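Local coordinates for protein putative glycoside hydrolase (Bacteroides ovatus, PDB 4ONZ) that is of unknown function but is a putative glycoside hydrolase with the five-bladed beta-propeller fold characteristic of its clan, at residues F164-N169 against D219-L224; N173-K178 against M202-H207. All coordinates share one frame; numbering follows the deposited sequence.

Contact 1. Residues F164-N169 against D219-L224; sequences FDKAYN and DWYPVL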
# COMPACT_ATOMS: atom_id res chain seq x y z
N PHE A 164 -6.86 -14.00 -5.55
CA PHE A 164 -8.16 -14.48 -6.02
C PHE A 164 -8.06 -15.70 -6.93
O PHE A 164 -8.93 -15.91 -7.77
CB PHE A 164 -8.91 -13.34 -6.75
CG PHE A 164 -9.01 -12.05 -5.96
CD1 PHE A 164 -9.22 -12.07 -4.58
CD2 PHE A 164 -8.97 -10.82 -6.60
CE1 PHE A 164 -9.33 -10.90 -3.86
CE2 PHE A 164 -9.08 -9.64 -5.87
CZ PHE A 164 -9.27 -9.67 -4.50
N ASP A 165 -7.02 -16.51 -6.76
CA ASP A 165 -6.86 -17.68 -7.62
C ASP A 165 -7.97 -18.71 -7.43
O ASP A 165 -8.50 -19.24 -8.40
CB ASP A 165 -5.53 -18.40 -7.35
CG ASP A 165 -5.25 -19.50 -8.39
OD1 ASP A 165 -5.23 -19.19 -9.60
OD2 ASP A 165 -5.04 -20.67 -8.00
N LYS A 166 -8.32 -18.96 -6.18
CA LYS A 166 -9.24 -20.05 -5.82
C LYS A 166 -10.73 -19.68 -5.85
O LYS A 166 -11.55 -20.40 -6.43
CB LYS A 166 -8.87 -20.51 -4.41
CG LYS A 166 -9.55 -21.77 -3.87
CD LYS A 166 -9.31 -21.85 -2.36
CE LYS A 166 -10.00 -23.03 -1.69
NZ LYS A 166 -9.24 -24.30 -1.85
N ALA A 167 -11.07 -18.57 -5.24
CA ALA A 167 -12.47 -18.16 -5.07
C ALA A 167 -13.39 -18.32 -6.29
O ALA A 167 -13.06 -17.91 -7.41
CB ALA A 167 -12.54 -16.74 -4.53
N TYR A 168 -14.54 -18.93 -6.05
CA TYR A 168 -15.60 -19.07 -7.04
C TYR A 168 -15.14 -19.68 -8.36
O TYR A 168 -15.29 -19.07 -9.42
CB TYR A 168 -16.25 -17.70 -7.31
CG TYR A 168 -16.46 -16.82 -6.08
CD1 TYR A 168 -17.25 -17.26 -5.01
CD2 TYR A 168 -15.91 -15.55 -6.01
CE1 TYR A 168 -17.45 -16.45 -3.90
CE2 TYR A 168 -16.12 -14.73 -4.89
CZ TYR A 168 -16.89 -15.19 -3.85
OH TYR A 168 -17.09 -14.39 -2.76
N ASN A 169 -14.56 -20.88 -8.29
CA ASN A 169 -14.06 -21.57 -9.49
C ASN A 169 -13.03 -20.75 -10.27
O ASN A 169 -12.93 -20.84 -11.51
CB ASN A 169 -15.22 -22.00 -10.40
CG ASN A 169 -15.98 -23.19 -9.85
OD1 ASN A 169 -15.40 -24.24 -9.55
ND2 ASN A 169 -17.28 -23.05 -9.77
N ASP A 219 -5.87 -17.11 0.53
CA ASP A 219 -6.95 -17.24 -0.45
C ASP A 219 -8.04 -16.24 -0.06
O ASP A 219 -8.65 -16.36 1.00
CB ASP A 219 -7.49 -18.67 -0.47
CG ASP A 219 -6.43 -19.68 -0.86
OD1 ASP A 219 -5.86 -19.57 -1.97
OD2 ASP A 219 -6.16 -20.59 -0.05
N TRP A 220 -8.28 -15.25 -0.92
CA TRP A 220 -9.24 -14.20 -0.65
C TRP A 220 -10.48 -14.32 -1.52
O TRP A 220 -10.39 -14.70 -2.71
CB TRP A 220 -8.58 -12.82 -0.84
CG TRP A 220 -7.54 -12.52 0.20
CD1 TRP A 220 -6.23 -12.87 0.15
CD2 TRP A 220 -7.74 -11.86 1.45
NE1 TRP A 220 -5.59 -12.43 1.29
CE2 TRP A 220 -6.50 -11.81 2.10
CE3 TRP A 220 -8.86 -11.29 2.09
CZ2 TRP A 220 -6.33 -11.23 3.36
CZ3 TRP A 220 -8.69 -10.71 3.33
CH2 TRP A 220 -7.43 -10.67 3.95
N TYR A 221 -11.62 -13.96 -0.93
CA TYR A 221 -12.93 -14.07 -1.56
C TYR A 221 -13.56 -12.70 -1.72
O TYR A 221 -14.03 -12.13 -0.74
CB TYR A 221 -13.82 -14.99 -0.70
CG TYR A 221 -13.35 -16.43 -0.76
CD1 TYR A 221 -12.22 -16.83 -0.07
CD2 TYR A 221 -14.00 -17.37 -1.56
CE1 TYR A 221 -11.76 -18.13 -0.15
CE2 TYR A 221 -13.55 -18.67 -1.64
CZ TYR A 221 -12.43 -19.05 -0.93
OH TYR A 221 -11.96 -20.34 -1.00
N PRO A 222 -13.57 -12.16 -2.96
CA PRO A 222 -14.14 -10.83 -3.17
C PRO A 222 -15.61 -10.80 -2.77
O PRO A 222 -16.34 -11.78 -2.99
CB PRO A 222 -13.96 -10.60 -4.66
CG PRO A 222 -12.81 -11.48 -5.06
CD PRO A 222 -12.91 -12.68 -4.17
N VAL A 223 -16.04 -9.70 -2.17
CA VAL A 223 -17.42 -9.59 -1.72
C VAL A 223 -18.28 -9.21 -2.92
O VAL A 223 -17.99 -8.24 -3.62
CB VAL A 223 -17.59 -8.59 -0.57
CG1 VAL A 223 -19.05 -8.51 -0.12
CG2 VAL A 223 -16.71 -9.01 0.61
N LEU A 224 -19.33 -10.00 -3.12
CA LEU A 224 -20.27 -9.84 -4.23
C LEU A 224 -21.60 -9.29 -3.75
O LEU A 224 -22.01 -9.55 -2.62
CB LEU A 224 -20.51 -11.20 -4.89
CG LEU A 224 -19.27 -11.92 -5.42
CD1 LEU A 224 -19.63 -13.31 -5.93
CD2 LEU A 224 -18.61 -11.11 -6.51
O HOH W 1 -6.53 -17.81 -4.04
O HOH W 2 -9.23 -17.05 -3.75

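Contact 2. Residues N173-K178 against M202-H207; sequences NNLFCK and MYWGEH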
# COMPACT_ATOMS: atom_id res chain seq x y z
N ASN A 173 -9.41 -15.12 -11.31
CA ASN A 173 -7.99 -15.48 -11.40
C ASN A 173 -7.24 -14.77 -12.55
O ASN A 173 -6.02 -14.89 -12.64
CB ASN A 173 -7.77 -17.01 -11.41
CG ASN A 173 -8.16 -17.68 -12.71
OD1 ASN A 173 -8.51 -17.04 -13.71
ND2 ASN A 173 -8.10 -19.01 -12.71
N ASN A 174 -7.96 -14.06 -13.42
CA ASN A 174 -7.29 -13.24 -14.44
C ASN A 174 -7.85 -11.82 -14.47
O ASN A 174 -7.72 -11.09 -15.47
CB ASN A 174 -7.28 -13.89 -15.83
CG ASN A 174 -6.11 -13.42 -16.68
OD1 ASN A 174 -5.03 -13.14 -16.15
ND2 ASN A 174 -6.30 -13.36 -18.00
N LEU A 175 -8.44 -11.42 -13.34
CA LEU A 175 -8.93 -10.07 -13.15
C LEU A 175 -7.75 -9.12 -12.92
O LEU A 175 -6.89 -9.39 -12.06
CB LEU A 175 -9.82 -10.01 -11.89
CG LEU A 175 -10.32 -8.61 -11.49
CD1 LEU A 175 -11.32 -8.08 -12.51
CD2 LEU A 175 -10.92 -8.58 -10.09
N PHE A 176 -7.73 -8.00 -13.65
CA PHE A 176 -6.75 -6.93 -13.43
C PHE A 176 -7.14 -6.29 -12.09
O PHE A 176 -8.24 -5.77 -11.93
CB PHE A 176 -6.83 -5.91 -14.57
CG PHE A 176 -5.71 -4.91 -14.60
CD1 PHE A 176 -5.64 -3.88 -13.67
CD2 PHE A 176 -4.76 -4.95 -15.63
CE1 PHE A 176 -4.62 -2.95 -13.72
CE2 PHE A 176 -3.74 -4.01 -15.69
CZ PHE A 176 -3.67 -3.02 -14.73
N CYS A 177 -6.24 -6.34 -11.11
CA CYS A 177 -6.51 -5.81 -9.78
C CYS A 177 -5.22 -5.56 -9.01
O CYS A 177 -4.17 -6.15 -9.31
CB CYS A 177 -7.44 -6.75 -8.99
SG CYS A 177 -6.86 -8.45 -8.80
N LYS A 178 -5.32 -4.68 -8.03
CA LYS A 178 -4.17 -4.28 -7.22
C LYS A 178 -4.63 -3.56 -5.96
O LYS A 178 -5.82 -3.27 -5.80
CB LYS A 178 -3.27 -3.34 -8.03
CG LYS A 178 -3.97 -2.10 -8.55
CD LYS A 178 -3.04 -1.16 -9.31
CE LYS A 178 -2.40 -1.80 -10.53
NZ LYS A 178 -1.58 -0.80 -11.25
N MSE A 202 -10.14 -7.43 4.13
CA MSE A 202 -9.36 -6.39 3.46
C MSE A 202 -10.20 -5.59 2.52
O MSE A 202 -11.19 -6.08 1.99
CB MSE A 202 -8.15 -6.93 2.69
CG MSE A 202 -8.47 -7.66 1.39
SE MSE A 202 -6.81 -8.09 0.44
CE MSE A 202 -7.57 -8.90 -1.18
N TYR A 203 -9.84 -4.32 2.38
CA TYR A 203 -10.38 -3.49 1.32
C TYR A 203 -9.37 -3.69 0.21
O TYR A 203 -8.22 -4.05 0.48
CB TYR A 203 -10.46 -2.03 1.72
CG TYR A 203 -11.41 -1.82 2.87
CD1 TYR A 203 -12.78 -1.89 2.67
CD2 TYR A 203 -10.93 -1.63 4.16
CE1 TYR A 203 -13.66 -1.74 3.73
CE2 TYR A 203 -11.81 -1.47 5.22
CZ TYR A 203 -13.17 -1.53 5.00
OH TYR A 203 -14.05 -1.38 6.06
N TRP A 204 -9.79 -3.48 -1.04
CA TRP A 204 -8.88 -3.57 -2.15
C TRP A 204 -9.45 -2.83 -3.36
O TRP A 204 -10.66 -2.62 -3.46
CB TRP A 204 -8.60 -5.05 -2.51
CG TRP A 204 -9.79 -5.80 -3.06
CD1 TRP A 204 -10.74 -6.50 -2.34
CD2 TRP A 204 -10.17 -5.94 -4.43
NE1 TRP A 204 -11.66 -7.06 -3.19
CE2 TRP A 204 -11.34 -6.73 -4.48
CE3 TRP A 204 -9.62 -5.48 -5.64
CZ2 TRP A 204 -11.98 -7.05 -5.66
CZ3 TRP A 204 -10.27 -5.79 -6.83
CH2 TRP A 204 -11.44 -6.57 -6.83
N GLY A 205 -8.56 -2.43 -4.26
CA GLY A 205 -8.95 -1.82 -5.53
C GLY A 205 -8.28 -0.51 -5.89
O GLY A 205 -7.71 0.17 -5.03
N GLU A 206 -8.37 -0.19 -7.18
CA GLU A 206 -7.82 1.03 -7.76
C GLU A 206 -8.92 1.96 -8.29
O GLU A 206 -8.96 3.14 -7.94
CB GLU A 206 -6.86 0.64 -8.89
CG GLU A 206 -6.23 1.81 -9.61
CD GLU A 206 -5.35 1.38 -10.78
OE1 GLU A 206 -5.57 0.30 -11.36
OE2 GLU A 206 -4.46 2.16 -11.14
N HIS A 207 -9.81 1.43 -9.13
CA HIS A 207 -10.91 2.22 -9.71
C HIS A 207 -12.13 2.35 -8.82
O HIS A 207 -13.04 3.14 -9.10
CB HIS A 207 -11.33 1.64 -11.06
CG HIS A 207 -10.26 1.71 -12.09
ND1 HIS A 207 -10.14 2.76 -12.98
CD2 HIS A 207 -9.24 0.87 -12.37
CE1 HIS A 207 -9.10 2.55 -13.76
NE2 HIS A 207 -8.53 1.41 -13.41
O HOH W 3 -2.85 0.85 -12.85

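Contact 1. Residues F164-N169 against D219-L224
Phe164, Lys166, Ala167 and Tyr168 pack against Asp219-Leu224 where two neighbouring blades of a five-bladed beta-propeller meet: Phe164-Asn169 follows strand 158-162, the outermost strand of one antiparallel blade, and strand 221-222 is paired with strand 210-214 in the next. Lys166 crosses Asp219 and the hydroxyl end of Tyr221 obliquely. Its CB lies 4.0 Å from Asp219 OD1. CG, anti to the backbone N (chi1 -172°), passes Tyr221 OH at 4.0 Å, and CD comes within 3.3 Å of that hydroxyl while also touching Asp219 CG. CE still grazes Tyr221 OH, but NZ ends 5.1 Å from Asp219 OD2, too far for a salt bridge. Beside this chain, Ala167 CB sits over the face of the Tyr221 ring. Tyr221 in turn directs its edge at a face of Tyr168 in a T-shaped pair, and Leu224 CD1 lies over the opposite face of Tyr168, offset toward the rim. Pro222 CG lies over the centre of the Phe164 ring, 3.7 Å from the centroid, in a CH-pi contact, while Trp220 O lies at that ring's edge. Two waters bridge the segments: one accepts from Lys166 N and lies 2.8 Å from Asp219 OD1; the other links backbone to backbone, accepting from Ala167 N and lying beside Trp220 O. Direct polar contact is left to Tyr168 OH, which donates to Pro222 O at 2.7 Å, approaching with a C=O...O angle of 155° and tilted 22° from the carbonyl plane.

Contact 2. Residues N173-K178 against M202-H207
The indole of Trp204 and the ring of Phe176 are the flat groups here. Leu175 CD2 and Cys177 CB approach the six-membered part of the indole obliquely, CD2 3.9 Å from Trp204 CH2 and CB 3.7 Å from Trp204 CZ3, and Lys178 O lies at the indole edge, near its plane. From elsewhere in the chain, Tyr210 stacks on Trp204, and Trp204 NE1 makes a weak hydrogen bond to Ala211 O. Phe176 meets Glu206 by its edge: CE1 is 4.1 Å from Glu206 OE1, and ring and carboxylate planes lie only 9° apart. Between these two ends one weak hydrogen bond joins the two backbones, from Gly205 N to Lys178 O (3.3 Å, 124° at the hydrogen). Gly205 sits at a positive phi, in a conformation where any side chain would collide with the carbonyl oxygen of Trp204. The arrangement belongs to a beta-propeller blade: the loop 173-178 leads into strand 180-187, which pairs antiparallel with strand 200-204, and the loop lies beside the end of strand 200-204. Lys178 has its CG in the crowded position between backbone N and carbonyl carbon. Its CD lies 3.6 Å from Glu206 OE1, and the bend at chi3 (60°) turns CE from the extended course. Glu247 of strand 245-255 touches both side chains, and an unknown ligand is bound about 5 Å from the side chain of Lys178. NZ stays 4.1 Å from Glu206 OE2, beyond a salt bridge; instead a water accepts from NZ and donates to OE2 at 2.7 Å. The contact thus joins an apolar half around Trp204 to a polar half where a bridging water probably leaves the attraction weaker than in a direct salt bridge.

Overall arrangement
Both contacts reach the same mixed sheet, contact 1 through strand 221-222 and contact 2 through strand 200-204, and strand 210-214 runs between them. The centre of contact 1 lies about 20 Å from the centre of the chain, that of contact 2 about 12 Å, their own centres being about 11 Å apart. Each is only partly buried. The outer one relies on aromatic faces, a hydrogen bond from a tyrosine hydroxyl to a backbone carbonyl, and two bridging waters; the inner one is smaller and pairs indole packing with a water-mediated lysine and glutamate, close to a bound unknown ligand. Their buried sides merge: Phe164 packs on Trp204 and on selenomethionine Met202, which also touches Trp220.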